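Local atomic coordinates of putative secreted protein (PDB entry 4PEY), a protein that hydrolyses laminarin and laminarioligosaccharides as a secreted exo-beta-1,3-glucanase of glycoside hydrolase family 55, yielding glucose and laminaribiose. Residues K44-Q49 with A97-G102; A104-W109 with A404-G409; V128-P133 with F434-N439. The protein carries 1 engineered substitution. All coordinates share one frame; numbering follows the deposited sequence. Where two conformers were deposited one is given.

Contact 1: K44-Q49 with A97-G102; sequences KQESNQ and AGWFDG. With BGC (beta-D-glucopyranose), chain C.
The indole of Trp99 lies against the type I turn from Gln45 to Asn48, and Glu46, Ser47 and Gln49 each meet it from a different direction. Over one face stands a backbone group: Glu46 O sits 3.7 Å above the plane of the Trp99 ring, displaced toward the rim on the pyrrole side. The opposite face is covered from within its own segment, with Phe100 CB over the ring centre. Ser47 CB comes obliquely to Trp99 CE3 at 3.8 Å, a less certain detail because Ser47 was deposited in two conformers. At the far end Gln49 NE2 reaches Trp99 CH2 near the ring plane, 3.9 Å away, with amide and indole planes 78° apart; this is edge packing, since the amide bonds instead to His406 through OE1 and to Gln106 through NE2. Glu46, CG anti to the backbone N (chi1 179°) and extended beyond, runs past Trp99 in the opposite sense, its CG 3.8 Å from Trp99 CB. Its carboxylate thereby arrives beside the 3-10 segment 98-99, where one water donates to Glu46 OE2 at 2.6 Å and accepts from Trp99 N at 3.1 Å. The indole N-H is used elsewhere, on Asn107 OD1, and Phe73 meets the ring edge-to-face. Next to Trp99, Gly98 CA lies 3.3 Å from O5 of a glucose of a bound glycan, and a CB there would run into the sugar's O6. No direct hydrogen bond joins the two segments, which is consistent with an indole placed mainly by packing and by its N-H bond to Asn107; the water between Glu46 OE2 and Trp99 N is the polar link across the contact, beside Gly98 of the glycan pocket.

Contact 2: A104-W109 with A404-G409; sequences ATQNFW and ADHGEG. With BGC (beta-D-glucopyranose), chain B.
Two donors grip OD1 of Asp405, and one of them, His406, is the residue that Gln106 stacks upon. His406 ND1 gives its N-H to Asp405 OD1 at 2.7 Å and nearly straight (172°), within the imidazole plane but from above the carboxylate plane; the glucose hydroxyl O6 donates to the same Asp405 OD1, also at 2.7 Å. The other oxygen, Asp405 OD2, takes the glucose O4 hydroxyl at 2.7 Å. Across the contact the extended Gln106 chain (chi2 -176°) carries its amide almost flat onto the imidazole, the planes 16° apart, with Gln106 NE2 3.6 Å above the centre of the His406 ring and Gln106 CD 3.3 Å from His406 NE2. Gln106 OE1 is close to His406 NE2 but badly angled for a bond; each is satisfied instead by Gln49, whose amide NE2 serves Gln106 OE1 and whose OE1 accepts from His406 NE2. At the imidazole edge, Phe108 CE2 meets His406 CE1 at 3.9 Å, in the planes of both rings, while Phe108 CZ approaches the sugar O4 at 3.5 Å. Bonds at both ring nitrogens, ND1 to Asp405 and NE2 to Gln49, should hold the imidazole's rotation. Were His406 an alanine, Asp405 OD1 would lose its protein N-H, Gln49 OE1 its donor and the Gln106 amide the ring it lies on, and the carboxylate would probably be less firmly oriented. His406 orients Asp405 through ND1 while its own CE1 edge lines the sugar site beside O4. The carboxylate's bidentate grip on O4 and O6 is consistent with recognition of the non-reducing terminal glucose by an exo-acting glycosidase.

Contact 3: V128-P133 with F434-N439; sequences VSQAAP and FVEHFN. With BGC (beta-D-glucopyranose), chain B.
Gln130 sends its CB toward strand 429-436, and with CG anti to the carbonyl carbon (chi1 -64°) the chain is aimed at the Phe434 ring. There Gln130 CG packs obliquely, 3.7 Å from Phe434 CD2. A bend at chi2 (97°) turns the amide away from the phenyl toward the sugar, with its plane steeply inclined to the ring. Gln130 CD passes Glu436 OE1 at 3.9 Å. In the paired beta-helices of family 55 enzymes, this loop belongs to the N-terminal helix and the strand to the C-terminal one, so the glutamine reaches from one beta-helix to the other. At the tip, Gln130 NE2 donates to the glucose O2 at 3.1 Å with an angle of 155°. Glu436 OE1 is near that nitrogen but the angle is poor for a bond. Glu436 instead takes two sugar hydroxyls, O3 on OE1 and O2 on OE2, each at 2.6 Å. Gln456 bonds to both side chains, accepting from Gln130 NE2 and donating to Glu436 OE2, while Trp400 NE1 donates to Glu436 OE1. His437 NE2 donates to the glucose O3 at 2.8 Å, and both Glu436 and His437 touch Ala458, the engineered replacement of the inferred proton donor.

Along the chain the segments come as 44-49, 97-102, 104-109, 128-133, 404-409 and 434-439. Contact 1, at helix 34-45, is completed within the N-terminal half. Contacts 2 and 3 alternate, joining N-terminal beta-helix loops to the region after strand 399-403 and to strand 429-436, which pair in parallel in the C-terminal beta-helix. The centres of contacts 1 and 2 are about 11 Å apart, those of contacts 2 and 3 about 9 Å. Segments 97-102 and 104-109 share the loop between strands 87-94 and 110-113. Contacts 2 and 3 hold the same glucose, at O4 and O6 and at O2 and O3; contact 1 borders a separate glycan and touches contact 2 through Gln49 and His406.

Contact 1: K44-Q49 with A97-G102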
loop_
_atom_site.group_PDB
_atom_site.type_symbol
_atom_site.label_atom_id
_atom_site.label_comp_id
_atom_site.label_asym_id
_atom_site.label_seq_id
_atom_site.Cartn_x
_atom_site.Cartn_y
_atom_site.Cartn_z
ATOM N N LYS A 44 -20.753 -12.323 -0.818
ATOM C CA LYS A 44 -20.699 -11.829 0.553
ATOM C C LYS A 44 -19.807 -10.598 0.706
ATOM O O LYS A 44 -20.085 -9.740 1.544
ATOM C CB LYS A 44 -20.213 -12.931 1.501
ATOM C CG LYS A 44 -21.223 -14.042 1.713
ATOM C CD LYS A 44 -20.711 -15.083 2.698
ATOM C CE LYS A 44 -19.473 -15.799 2.176
ATOM N NZ LYS A 44 -19.082 -16.943 3.057
ATOM N N GLN A 45 -18.748 -10.504 -0.102
ATOM C CA GLN A 45 -17.723 -9.474 0.104
ATOM C C GLN A 45 -17.801 -8.285 -0.850
ATOM O O GLN A 45 -17.158 -7.263 -0.612
ATOM C CB GLN A 45 -16.324 -10.090 -0.002
ATOM C CG GLN A 45 -15.998 -11.033 1.146
ATOM C CD GLN A 45 -16.260 -10.387 2.494
ATOM O OE1 GLN A 45 -17.253 -10.682 3.165
ATOM N NE2 GLN A 45 -15.387 -9.479 2.885
ATOM N N GLU A 46 -18.589 -8.423 -1.916
ATOM C CA GLU A 46 -18.673 -7.404 -2.963
ATOM C C GLU A 46 -18.869 -5.976 -2.436
ATOM O O GLU A 46 -18.132 -5.062 -2.817
ATOM C CB GLU A 46 -19.813 -7.745 -3.930
ATOM C CG GLU A 46 -19.996 -6.727 -5.041
ATOM C CD GLU A 46 -21.078 -7.129 -6.020
ATOM O OE1 GLU A 46 -21.927 -7.974 -5.671
ATOM O OE2 GLU A 46 -21.086 -6.597 -7.143
ATOM N N SER A 47 -19.850 -5.775 -1.566
ATOM C CA SER A 47 -20.099 -4.433 -1.049
ATOM C C SER A 47 -19.840 -4.356 0.452
ATOM O O SER A 47 -20.303 -3.431 1.124
ATOM C CB SER A 47 -21.531 -3.990 -1.361
ATOM O OG SER A 47 -22.472 -4.886 -0.804
ATOM N N ASN A 48 -19.092 -5.324 0.972
ATOM C CA ASN A 48 -18.821 -5.400 2.412
ATOM C C ASN A 48 -17.639 -4.515 2.804
ATOM O O ASN A 48 -16.609 -5.006 3.264
ATOM C CB ASN A 48 -18.564 -6.859 2.806
ATOM C CG ASN A 48 -18.736 -7.113 4.290
ATOM O OD1 ASN A 48 -19.068 -6.208 5.062
ATOM N ND2 ASN A 48 -18.524 -8.359 4.697
ATOM N N GLN A 49 -17.796 -3.205 2.623
ATOM C CA GLN A 49 -16.661 -2.289 2.715
ATOM C C GLN A 49 -16.064 -2.223 4.124
ATOM O O GLN A 49 -14.841 -2.080 4.280
ATOM C CB GLN A 49 -17.053 -0.878 2.245
ATOM C CG GLN A 49 -15.879 0.095 2.331
ATOM C CD GLN A 49 -16.095 1.435 1.645
ATOM O OE1 GLN A 49 -15.174 2.245 1.575
ATOM N NE2 GLN A 49 -17.301 1.679 1.150
ATOM N N ALA A 97 -16.487 -2.323 -10.740
ATOM C CA ALA A 97 -17.128 -1.400 -9.814
ATOM C C ALA A 97 -18.658 -1.398 -9.896
ATOM O O ALA A 97 -19.297 -0.383 -9.618
ATOM C CB ALA A 97 -16.584 0.006 -10.044
ATOM N N GLY A 98 -19.245 -2.539 -10.247
ATOM C CA GLY A 98 -20.692 -2.637 -10.379
ATOM C C GLY A 98 -21.450 -2.239 -9.120
ATOM O O GLY A 98 -22.496 -1.591 -9.194
ATOM N N TRP A 99 -20.905 -2.596 -7.958
ATOM C CA TRP A 99 -21.610 -2.383 -6.693
ATOM C C TRP A 99 -21.741 -0.896 -6.368
ATOM O O TRP A 99 -22.612 -0.495 -5.590
ATOM C CB TRP A 99 -20.892 -3.105 -5.548
ATOM C CG TRP A 99 -19.587 -2.453 -5.174
ATOM C CD1 TRP A 99 -18.368 -2.639 -5.774
ATOM C CD2 TRP A 99 -19.375 -1.499 -4.123
ATOM N NE1 TRP A 99 -17.413 -1.863 -5.153
ATOM C CE2 TRP A 99 -18.005 -1.156 -4.138
ATOM C CE3 TRP A 99 -20.213 -0.906 -3.165
ATOM C CZ2 TRP A 99 -17.451 -0.238 -3.242
ATOM C CZ3 TRP A 99 -19.659 0.001 -2.269
ATOM C CH2 TRP A 99 -18.290 0.327 -2.317
ATOM N N PHE A 100 -20.868 -0.086 -6.962
ATOM C CA PHE A 100 -20.840 1.350 -6.705
ATOM C C PHE A 100 -21.121 2.091 -8.010
ATOM O O PHE A 100 -20.626 3.194 -8.232
ATOM C CB PHE A 100 -19.485 1.756 -6.106
ATOM C CG PHE A 100 -19.517 3.024 -5.278
ATOM C CD1 PHE A 100 -20.590 3.313 -4.450
ATOM C CD2 PHE A 100 -18.442 3.902 -5.298
ATOM C CE1 PHE A 100 -20.601 4.476 -3.680
ATOM C CE2 PHE A 100 -18.446 5.065 -4.535
ATOM C CZ PHE A 100 -19.521 5.351 -3.723
ATOM N N ASP A 101 -21.905 1.443 -8.872
ATOM C CA ASP A 101 -22.390 2.012 -10.128
ATOM C C ASP A 101 -21.291 2.587 -11.020
ATOM O O ASP A 101 -21.446 3.665 -11.603
ATOM C CB ASP A 101 -23.430 3.089 -9.840
ATOM C CG ASP A 101 -24.655 2.540 -9.126
ATOM O OD1 ASP A 101 -24.990 1.350 -9.326
ATOM O OD2 ASP A 101 -25.282 3.300 -8.363
ATOM N N GLY A 102 -20.186 1.858 -11.128
ATOM C CA GLY A 102 -19.127 2.213 -12.056
ATOM C C GLY A 102 -18.039 3.094 -11.476
ATOM O O GLY A 102 -17.042 3.377 -12.146
HETATM C C2 BGC C . -20.455 -3.875 -13.953
HETATM C C3 BGC C . -20.859 -5.342 -13.881
HETATM C C4 BGC C . -21.932 -5.574 -12.819
HETATM C C5 BGC C . -23.076 -4.575 -12.968
HETATM C C6 BGC C . -24.113 -4.752 -11.850
HETATM C C1 BGC C . -21.660 -2.947 -14.012
HETATM O O1 BGC C . -21.181 -1.622 -13.854
HETATM O O2 BGC C . -19.632 -3.680 -15.088
HETATM O O3 BGC C . -19.701 -6.097 -13.590
HETATM O O4 BGC C . -22.431 -6.892 -12.935
HETATM O O5 BGC C . -22.577 -3.248 -12.968
HETATM O O6 BGC C . -23.500 -4.658 -10.574
HETATM O O HOH W 1 -19.139 -5.094 -8.035
#

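Contact 2: A104-W109 with A404-G409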
loop_
_atom_site.group_PDB
_atom_site.type_symbol
_atom_site.label_atom_id
_atom_site.label_comp_id
_atom_site.label_asym_id
_atom_site.label_seq_id
_atom_site.Cartn_x
_atom_site.Cartn_y
_atom_site.Cartn_z
ATOM N N ALA A 104 -15.026 3.385 -9.149
ATOM C CA ALA A 104 -14.056 2.451 -8.556
ATOM C C ALA A 104 -13.268 3.028 -7.372
ATOM O O ALA A 104 -12.355 2.365 -6.860
ATOM C CB ALA A 104 -13.075 1.962 -9.630
ATOM N N THR A 105 -13.619 4.232 -6.917
ATOM C CA THR A 105 -12.818 4.909 -5.895
ATOM C C THR A 105 -13.013 4.397 -4.466
ATOM O O THR A 105 -12.417 4.949 -3.535
ATOM C CB THR A 105 -13.067 6.445 -5.873
ATOM O OG1 THR A 105 -14.438 6.724 -5.551
ATOM C CG2 THR A 105 -12.695 7.073 -7.208
ATOM N N GLN A 106 -13.825 3.360 -4.275
ATOM C CA GLN A 106 -13.867 2.709 -2.963
ATOM C C GLN A 106 -13.497 1.221 -3.062
ATOM O O GLN A 106 -13.790 0.439 -2.156
ATOM C CB GLN A 106 -15.244 2.913 -2.299
ATOM C CG GLN A 106 -15.480 4.406 -2.027
ATOM C CD GLN A 106 -16.754 4.755 -1.285
ATOM O OE1 GLN A 106 -17.426 3.898 -0.706
ATOM N NE2 GLN A 106 -17.082 6.043 -1.285
ATOM N N ASN A 107 -12.815 0.845 -4.143
ATOM C CA ASN A 107 -12.385 -0.545 -4.319
ATOM C C ASN A 107 -11.054 -0.792 -3.594
ATOM O O ASN A 107 -9.980 -0.836 -4.219
ATOM C CB ASN A 107 -12.277 -0.897 -5.810
ATOM C CG ASN A 107 -13.643 -1.184 -6.444
ATOM O OD1 ASN A 107 -14.663 -1.201 -5.752
ATOM N ND2 ASN A 107 -13.665 -1.411 -7.764
ATOM N N PHE A 108 -11.162 -0.955 -2.273
ATOM C CA PHE A 108 -10.027 -1.048 -1.352
ATOM C C PHE A 108 -9.787 -2.460 -0.828
ATOM O O PHE A 108 -10.654 -3.324 -0.943
ATOM C CB PHE A 108 -10.245 -0.177 -0.105
ATOM C CG PHE A 108 -10.642 1.253 -0.372
ATOM C CD1 PHE A 108 -9.975 2.030 -1.311
ATOM C CD2 PHE A 108 -11.670 1.833 0.368
ATOM C CE1 PHE A 108 -10.344 3.359 -1.517
ATOM C CE2 PHE A 108 -12.035 3.159 0.180
ATOM C CZ PHE A 108 -11.372 3.925 -0.767
ATOM N N TRP A 109 -8.627 -2.642 -0.192
ATOM C CA TRP A 109 -8.334 -3.758 0.721
ATOM C C TRP A 109 -8.546 -5.126 0.078
ATOM O O TRP A 109 -9.383 -5.916 0.516
ATOM C CB TRP A 109 -9.168 -3.645 2.025
ATOM C CG TRP A 109 -8.937 -2.344 2.780
ATOM C CD1 TRP A 109 -7.736 -1.837 3.201
ATOM C CD2 TRP A 109 -9.935 -1.390 3.183
ATOM N NE1 TRP A 109 -7.925 -0.628 3.835
ATOM C CE2 TRP A 109 -9.266 -0.331 3.835
ATOM C CE3 TRP A 109 -11.329 -1.329 3.060
ATOM C CZ2 TRP A 109 -9.939 0.782 4.340
ATOM C CZ3 TRP A 109 -11.997 -0.223 3.558
ATOM C CH2 TRP A 109 -11.303 0.820 4.194
ATOM N N ALA A 404 -10.237 7.966 7.595
ATOM C CA ALA A 404 -11.462 7.726 6.822
ATOM C C ALA A 404 -12.200 9.023 6.478
ATOM O O ALA A 404 -12.394 9.882 7.339
ATOM C CB ALA A 404 -12.405 6.785 7.579
ATOM N N ASP A 405 -12.604 9.147 5.216
ATOM C CA ASP A 405 -13.406 10.277 4.745
ATOM C C ASP A 405 -14.884 9.930 4.641
ATOM O O ASP A 405 -15.717 10.804 4.425
ATOM C CB ASP A 405 -12.923 10.719 3.373
ATOM C CG ASP A 405 -13.037 9.603 2.365
ATOM O OD1 ASP A 405 -14.040 9.556 1.612
ATOM O OD2 ASP A 405 -12.147 8.729 2.376
ATOM N N HIS A 406 -15.198 8.642 4.747
ATOM C CA HIS A 406 -16.582 8.184 4.666
ATOM C C HIS A 406 -16.730 6.935 5.520
ATOM O O HIS A 406 -15.732 6.356 5.950
ATOM C CB HIS A 406 -16.993 7.912 3.212
ATOM C CG HIS A 406 -16.225 6.804 2.562
ATOM N ND1 HIS A 406 -15.044 7.015 1.878
ATOM C CD2 HIS A 406 -16.473 5.474 2.479
ATOM C CE1 HIS A 406 -14.591 5.862 1.418
ATOM N NE2 HIS A 406 -15.437 4.909 1.771
ATOM N N GLY A 407 -17.972 6.530 5.774
ATOM C CA GLY A 407 -18.244 5.404 6.644
ATOM C C GLY A 407 -18.823 5.845 7.974
ATOM O O GLY A 407 -19.335 6.962 8.110
ATOM N N GLU A 408 -18.734 4.959 8.960
ATOM C CA GLU A 408 -19.231 5.226 10.306
ATOM C C GLU A 408 -18.114 5.714 11.212
ATOM O O GLU A 408 -16.976 5.249 11.113
ATOM C CB GLU A 408 -19.864 3.967 10.903
ATOM C CG GLU A 408 -21.128 3.508 10.198
ATOM C CD GLU A 408 -22.356 4.282 10.642
ATOM O OE1 GLU A 408 -22.268 5.009 11.656
ATOM O OE2 GLU A 408 -23.410 4.161 9.980
ATOM N N GLY A 409 -18.437 6.651 12.098
ATOM C CA GLY A 409 -17.465 7.143 13.059
ATOM C C GLY A 409 -16.478 8.113 12.441
ATOM O O GLY A 409 -15.307 8.130 12.809
HETATM C C2 BGC B . -9.932 9.314 -2.098
HETATM C C3 BGC B . -10.206 8.205 -1.087
HETATM C C4 BGC B . -11.671 8.231 -0.682
HETATM C C5 BGC B . -12.545 8.116 -1.920
HETATM C C6 BGC B . -14.019 8.101 -1.547
HETATM C C1 BGC B . -10.970 9.337 -3.223
HETATM O O2 BGC B . -8.625 9.148 -2.631
HETATM O O3 BGC B . -9.406 8.397 0.061
HETATM O O4 BGC B . -11.954 7.191 0.224
HETATM O O5 BGC B . -12.295 9.239 -2.734
HETATM O O6 BGC B . -14.399 9.381 -1.094
#

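Contact 3: V128-P133 with F434-N439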
loop_
_atom_site.group_PDB
_atom_site.type_symbol
_atom_site.label_atom_id
_atom_site.label_comp_id
_atom_site.label_asym_id
_atom_site.label_seq_id
_atom_site.Cartn_x
_atom_site.Cartn_y
_atom_site.Cartn_z
ATOM N N VAL A 128 -9.061 -1.095 -9.478
ATOM C CA VAL A 128 -8.951 -0.891 -8.045
ATOM C C VAL A 128 -8.583 0.537 -7.699
ATOM O O VAL A 128 -8.111 1.299 -8.558
ATOM C CB VAL A 128 -7.890 -1.829 -7.444
ATOM C CG1 VAL A 128 -8.298 -3.282 -7.668
ATOM C CG2 VAL A 128 -6.519 -1.554 -8.066
ATOM N N SER A 129 -8.797 0.912 -6.443
ATOM C CA SER A 129 -8.151 2.116 -5.931
ATOM C C SER A 129 -7.097 1.705 -4.908
ATOM O O SER A 129 -6.327 0.773 -5.175
ATOM C CB SER A 129 -9.181 3.096 -5.377
ATOM O OG SER A 129 -9.920 3.608 -6.483
ATOM N N GLN A 130 -7.027 2.377 -3.762
ATOM C CA GLN A 130 -5.892 2.168 -2.856
ATOM C C GLN A 130 -5.927 0.847 -2.074
ATOM O O GLN A 130 -6.992 0.244 -1.879
ATOM C CB GLN A 130 -5.778 3.349 -1.882
ATOM C CG GLN A 130 -5.462 4.691 -2.556
ATOM C CD GLN A 130 -6.707 5.544 -2.804
ATOM O OE1 GLN A 130 -7.829 5.032 -2.845
ATOM N NE2 GLN A 130 -6.510 6.855 -2.951
ATOM N N ALA A 131 -4.740 0.415 -1.633
ATOM C CA ALA A 131 -4.537 -0.820 -0.866
ATOM C C ALA A 131 -5.051 -2.041 -1.616
ATOM O O ALA A 131 -5.760 -2.881 -1.051
ATOM C CB ALA A 131 -5.197 -0.728 0.518
ATOM N N ALA A 132 -4.681 -2.146 -2.887
ATOM C CA ALA A 132 -5.117 -3.281 -3.697
ATOM C C ALA A 132 -3.952 -3.797 -4.543
ATOM O O ALA A 132 -3.984 -3.734 -5.786
ATOM C CB ALA A 132 -6.296 -2.884 -4.577
ATOM N N PRO A 133 -2.908 -4.303 -3.871
ATOM C CA PRO A 133 -1.670 -4.651 -4.578
ATOM C C PRO A 133 -1.791 -5.808 -5.566
ATOM O O PRO A 133 -2.565 -6.749 -5.382
ATOM C CB PRO A 133 -0.717 -5.028 -3.436
ATOM C CG PRO A 133 -1.628 -5.505 -2.341
ATOM C CD PRO A 133 -2.810 -4.580 -2.424
ATOM N N PHE A 434 1.004 6.161 -0.208
ATOM C CA PHE A 434 -0.353 6.704 -0.312
ATOM C C PHE A 434 -0.789 7.129 1.086
ATOM O O PHE A 434 -0.916 6.274 1.963
ATOM C CB PHE A 434 -1.354 5.659 -0.837
ATOM C CG PHE A 434 -1.046 5.083 -2.206
ATOM C CD1 PHE A 434 -0.005 4.183 -2.386
ATOM C CD2 PHE A 434 -1.873 5.372 -3.292
ATOM C CE1 PHE A 434 0.248 3.626 -3.631
ATOM C CE2 PHE A 434 -1.647 4.808 -4.538
ATOM C CZ PHE A 434 -0.580 3.926 -4.712
ATOM N N VAL A 435 -1.011 8.421 1.316
ATOM C CA VAL A 435 -1.370 8.901 2.657
ATOM C C VAL A 435 -2.418 9.998 2.534
ATOM O O VAL A 435 -2.202 10.965 1.796
ATOM C CB VAL A 435 -0.138 9.451 3.432
ATOM C CG1 VAL A 435 -0.521 9.794 4.877
ATOM C CG2 VAL A 435 1.014 8.448 3.419
ATOM N N GLU A 436 -3.545 9.860 3.241
ATOM C CA GLU A 436 -4.698 10.752 3.008
ATOM C C GLU A 436 -5.512 11.175 4.223
ATOM O O GLU A 436 -5.786 10.362 5.115
ATOM C CB GLU A 436 -5.693 10.103 2.046
ATOM C CG GLU A 436 -5.132 9.549 0.753
ATOM C CD GLU A 436 -6.254 9.060 -0.120
ATOM O OE1 GLU A 436 -6.821 7.989 0.207
ATOM O OE2 GLU A 436 -6.611 9.777 -1.088
ATOM N N HIS A 437 -5.904 12.455 4.203
ATOM C CA HIS A 437 -6.998 13.051 4.982
ATOM C C HIS A 437 -6.667 13.420 6.433
ATOM O O HIS A 437 -7.579 13.717 7.204
ATOM C CB HIS A 437 -8.242 12.143 4.982
ATOM C CG HIS A 437 -8.687 11.703 3.619
ATOM N ND1 HIS A 437 -8.891 12.578 2.570
ATOM C CD2 HIS A 437 -8.977 10.467 3.140
ATOM C CE1 HIS A 437 -9.277 11.899 1.503
ATOM N NE2 HIS A 437 -9.332 10.617 1.821
ATOM N N PHE A 438 -5.386 13.456 6.798
ATOM C CA PHE A 438 -5.016 13.764 8.183
ATOM C C PHE A 438 -5.282 15.229 8.542
ATOM O O PHE A 438 -5.315 16.103 7.662
ATOM C CB PHE A 438 -3.558 13.347 8.416
ATOM C CG PHE A 438 -3.420 11.867 8.406
ATOM C CD1 PHE A 438 -3.546 11.143 9.585
ATOM C CD2 PHE A 438 -3.322 11.179 7.202
ATOM C CE1 PHE A 438 -3.513 9.762 9.568
ATOM C CE2 PHE A 438 -3.302 9.801 7.176
ATOM C CZ PHE A 438 -3.402 9.086 8.362
ATOM N N ASN A 439 -5.538 15.491 9.822
ATOM C CA ASN A 439 -5.908 16.850 10.229
ATOM C C ASN A 439 -4.739 17.826 10.092
ATOM O O ASN A 439 -4.957 19.022 9.884
ATOM C CB ASN A 439 -6.441 16.888 11.676
ATOM C CG ASN A 439 -7.713 16.072 11.871
ATOM O OD1 ASN A 439 -7.711 14.852 11.709
ATOM N ND2 ASN A 439 -8.794 16.737 12.276
HETATM C C2 BGC B . -9.932 9.314 -2.098
HETATM C C3 BGC B . -10.206 8.205 -1.087
HETATM C C4 BGC B . -11.671 8.231 -0.682
HETATM C C5 BGC B . -12.545 8.116 -1.920
HETATM C C6 BGC B . -14.019 8.101 -1.547
HETATM C C1 BGC B . -10.970 9.337 -3.223
HETATM O O2 BGC B . -8.625 9.148 -2.631
HETATM O O3 BGC B . -9.406 8.397 0.061
HETATM O O4 BGC B . -11.954 7.191 0.224
HETATM O O5 BGC B . -12.295 9.239 -2.734
HETATM O O6 BGC B . -14.399 9.381 -1.094
#